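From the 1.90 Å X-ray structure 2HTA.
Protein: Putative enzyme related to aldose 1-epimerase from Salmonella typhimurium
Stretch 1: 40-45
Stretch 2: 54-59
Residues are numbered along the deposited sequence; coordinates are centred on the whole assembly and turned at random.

Stretch 1 40-45: DLDLIV
Stretch 2 54-59: SFALQG

I44 anchors the apolar centre. Its side chain (chi1 m, chi2 m) shares one face of the antiparallel strand pair with F55 (chi1 m, chi2 -98°), CB to CB 4.3 Å, and its CG1 lies 3.9 Å from CD2 of L57 (m, t) in the loop past the strand, hydrocarbon meeting hydrocarbon in van der Waals contact. The other face carries L43, V45, S54 and A56: CD2 of L43 (m, t) reaches to 3.9 Å from CB of A56, and CG2 of V45 (t) sits 4.2 Å from CB of S54 (p).

Between these faces, extended strands 41-45 and 54-56 run at 153°, axes approaching to 4.5 Å. The register pairs L43 with A56, I44 with F55 and V45 with S54, at CA separations of 4.4, 5.1 and 4.3 Å. Only the middle pair is hydrogen-bonded, I44 N to F55 O, 2.9 Å, and F55 N to I44 O, 2.8 Å, one ring satisfying both backbones. Those carbonyls also accept CA-H contacts, L43 CA to F55 O at 3.1 Å and S54 CA to I44 O at 3.3 Å.

At L57 the backbone turns (phi/psi -61/-39), yet L57 N still donates to D42 O, 3.2 Å and nearly straight. Water 1 bridges onward, donating to D42 O (2.8 Å) and accepting from Q58 N (2.9 Å). L41 CD2 packs 3.6 Å from Q58 OE1, which is hydrogen-bonded elsewhere in the structure.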

ATOM      1  N   ASP A  40       4.866   9.922  17.298  1.00 25.19           N
ATOM      2  CA  ASP A  40       3.760   9.270  17.995  1.00 24.64           C
ATOM      3  C   ASP A  40       3.700   7.733  17.805  1.00 23.50           C
ATOM      4  O   ASP A  40       3.048   7.053  18.595  1.00 23.46           O
ATOM      5  CB  ASP A  40       2.411   9.768  17.491  1.00 25.96           C
ATOM      6  CG  ASP A  40       2.035  11.151  17.991  1.00 28.35           C
ATOM      7  OD1 ASP A  40       2.734  11.699  18.871  1.00 27.04           O
ATOM      8  OD2 ASP A  40       1.013  11.692  17.489  1.00 28.88           O
ATOM      9  N   LEU A  41       4.338   7.184  16.768  1.00 22.18           N
ATOM     10  CA  LEU A  41       3.926   5.856  16.278  1.00 21.20           C
ATOM     11  C   LEU A  41       4.890   4.729  16.575  1.00 21.98           C
ATOM     12  O   LEU A  41       6.103   4.873  16.347  1.00 21.13           O
ATOM     13  CB  LEU A  41       3.739   5.889  14.751  1.00 21.77           C
ATOM     14  CG  LEU A  41       2.727   6.922  14.212  1.00 20.96           C
ATOM     15  CD1 LEU A  41       2.485   6.755  12.713  1.00 21.49           C
ATOM     16  CD2 LEU A  41       1.405   6.818  14.978  1.00 21.85           C
ATOM     17  N   ASP A  42       4.330   3.638  17.084  1.00 19.63           N
ATOM     18  CA  ASP A  42       5.097   2.449  17.310  1.00 21.72           C
ATOM     19  C   ASP A  42       5.323   1.757  15.959  1.00 20.29           C
ATOM     20  O   ASP A  42       4.379   1.644  15.185  1.00 20.52           O
ATOM     21  CB  ASP A  42       4.335   1.542  18.228  1.00 21.63           C
ATOM     22  CG  ASP A  42       4.453   2.004  19.669  1.00 26.37           C
ATOM     23  OD1 ASP A  42       5.492   2.625  20.011  1.00 32.69           O
ATOM     24  OD2 ASP A  42       3.518   1.757  20.437  1.00 31.91           O
ATOM     25  N   LEU A  43       6.577   1.384  15.683  1.00 20.10           N
ATOM     26  CA  LEU A  43       6.966   0.720  14.411  1.00 18.89           C
ATOM     27  C   LEU A  43       7.496  -0.698  14.695  1.00 20.16           C
ATOM     28  O   LEU A  43       8.137  -0.921  15.718  1.00 20.12           O
ATOM     29  CB  LEU A  43       8.092   1.491  13.675  1.00 19.17           C
ATOM     30  CG  LEU A  43       7.817   2.991  13.505  1.00 18.83           C
ATOM     31  CD1 LEU A  43       8.919   3.682  12.684  1.00 20.39           C
ATOM     32  CD2 LEU A  43       6.441   3.193  12.798  1.00 19.25           C
ATOM     33  N   ILE A  44       7.211  -1.624  13.791  1.00 19.21           N
ATOM     34  CA  ILE A  44       7.799  -2.952  13.800  1.00 20.51           C
ATOM     35  C   ILE A  44       8.812  -3.008  12.661  1.00 20.51           C
ATOM     36  O   ILE A  44       8.483  -2.781  11.496  1.00 19.56           O
ATOM     37  CB  ILE A  44       6.730  -4.067  13.634  1.00 21.07           C
ATOM     38  CG1 ILE A  44       5.592  -3.929  14.694  1.00 21.55           C
ATOM     39  CG2 ILE A  44       7.426  -5.443  13.581  1.00 21.88           C
ATOM     40  CD1 ILE A  44       6.049  -4.126  16.184  1.00 23.46           C
ATOM     41  N   VAL A  45      10.071  -3.285  13.018  1.00 20.99           N
ATOM     42  CA  VAL A  45      11.150  -3.186  12.077  1.00 20.45           C
ATOM     43  C   VAL A  45      11.785  -4.580  11.886  1.00 20.04           C
ATOM     44  O   VAL A  45      12.145  -5.228  12.859  1.00 19.28           O
ATOM     45  CB  VAL A  45      12.232  -2.158  12.523  1.00 20.45           C
ATOM     46  CG1 VAL A  45      13.375  -2.159  11.531  1.00 17.98           C
ATOM     47  CG2 VAL A  45      11.629  -0.710  12.681  1.00 20.26           C
ATOM     48  N   SER A  54       9.698  -2.431   7.206  1.00 17.86           N
ATOM     49  CA  SER A  54       9.229  -1.831   8.467  1.00 17.06           C
ATOM     50  C   SER A  54       7.749  -1.544   8.311  1.00 17.30           C
ATOM     51  O   SER A  54       7.258  -1.380   7.186  1.00 17.40           O
ATOM     52  CB  SER A  54       9.993  -0.523   8.782  1.00 17.09           C
ATOM     53  OG  SER A  54       9.925   0.424   7.706  1.00 17.58           O
ATOM     54  N   PHE A  55       7.071  -1.448   9.448  1.00 18.29           N
ATOM     55  CA  PHE A  55       5.638  -1.294   9.480  1.00 17.68           C
ATOM     56  C   PHE A  55       5.305  -0.276  10.560  1.00 18.75           C
ATOM     57  O   PHE A  55       6.025  -0.163  11.545  1.00 19.57           O
ATOM     58  CB  PHE A  55       5.016  -2.589   9.966  1.00 16.69           C
ATOM     59  CG  PHE A  55       5.174  -3.756   9.041  1.00 19.57           C
ATOM     60  CD1 PHE A  55       4.144  -4.125   8.162  1.00 18.60           C
ATOM     61  CD2 PHE A  55       6.331  -4.537   9.099  1.00 17.81           C
ATOM     62  CE1 PHE A  55       4.321  -5.240   7.294  1.00 20.12           C
ATOM     63  CE2 PHE A  55       6.504  -5.649   8.257  1.00 24.19           C
ATOM     64  CZ  PHE A  55       5.497  -6.003   7.374  1.00 21.04           C
ATOM     65  N   ALA A  56       4.177   0.421  10.424  1.00 19.76           N
ATOM     66  CA  ALA A  56       3.590   1.053  11.593  1.00 19.27           C
ATOM     67  C   ALA A  56       2.474   0.127  12.082  1.00 19.52           C
ATOM     68  O   ALA A  56       1.706  -0.451  11.266  1.00 18.47           O
ATOM     69  CB  ALA A  56       3.002   2.437  11.221  1.00 18.42           C
ATOM     70  N   LEU A  57       2.318   0.045  13.414  1.00 19.64           N
ATOM     71  CA  LEU A  57       1.147  -0.610  13.996  1.00 19.92           C
ATOM     72  C   LEU A  57      -0.103   0.106  13.547  1.00 20.73           C
ATOM     73  O   LEU A  57      -1.143  -0.544  13.307  1.00 20.04           O
ATOM     74  CB  LEU A  57       1.179  -0.658  15.530  1.00 19.71           C
ATOM     75  CG  LEU A  57       2.238  -1.627  16.075  1.00 20.93           C
ATOM     76  CD1 LEU A  57       2.332  -1.534  17.609  1.00 20.99           C
ATOM     77  CD2 LEU A  57       1.934  -3.109  15.661  1.00 21.49           C
ATOM     78  N   GLN A  58      -0.027   1.434  13.482  1.00 19.57           N
ATOM     79  CA  GLN A  58      -1.150   2.228  12.951  1.00 19.80           C
ATOM     80  C   GLN A  58      -1.398   1.922  11.484  1.00 20.09           C
ATOM     81  O   GLN A  58      -0.529   2.150  10.634  1.00 20.03           O
ATOM     82  CB  GLN A  58      -0.903   3.725  13.163  1.00 19.44           C
ATOM     83  CG  GLN A  58      -2.044   4.584  12.670  1.00 22.73           C
ATOM     84  CD  GLN A  58      -1.844   5.987  13.149  1.00 22.66           C
ATOM     85  OE1 GLN A  58      -2.056   6.272  14.312  1.00 25.39           O
ATOM     86  NE2 GLN A  58      -1.417   6.850  12.271  1.00 21.51           N
ATOM     87  N   GLY A  59      -2.573   1.385  11.161  1.00 19.46           N
ATOM     88  CA  GLY A  59      -2.836   0.974   9.798  1.00 18.59           C
ATOM     89  C   GLY A  59      -2.189  -0.326   9.324  1.00 19.25           C
ATOM     90  O   GLY A  59      -2.249  -0.619   8.113  1.00 19.81           O
TER
HETATM   91  O   HOH W   1       1.992   3.024  14.767  1.00 22.21           O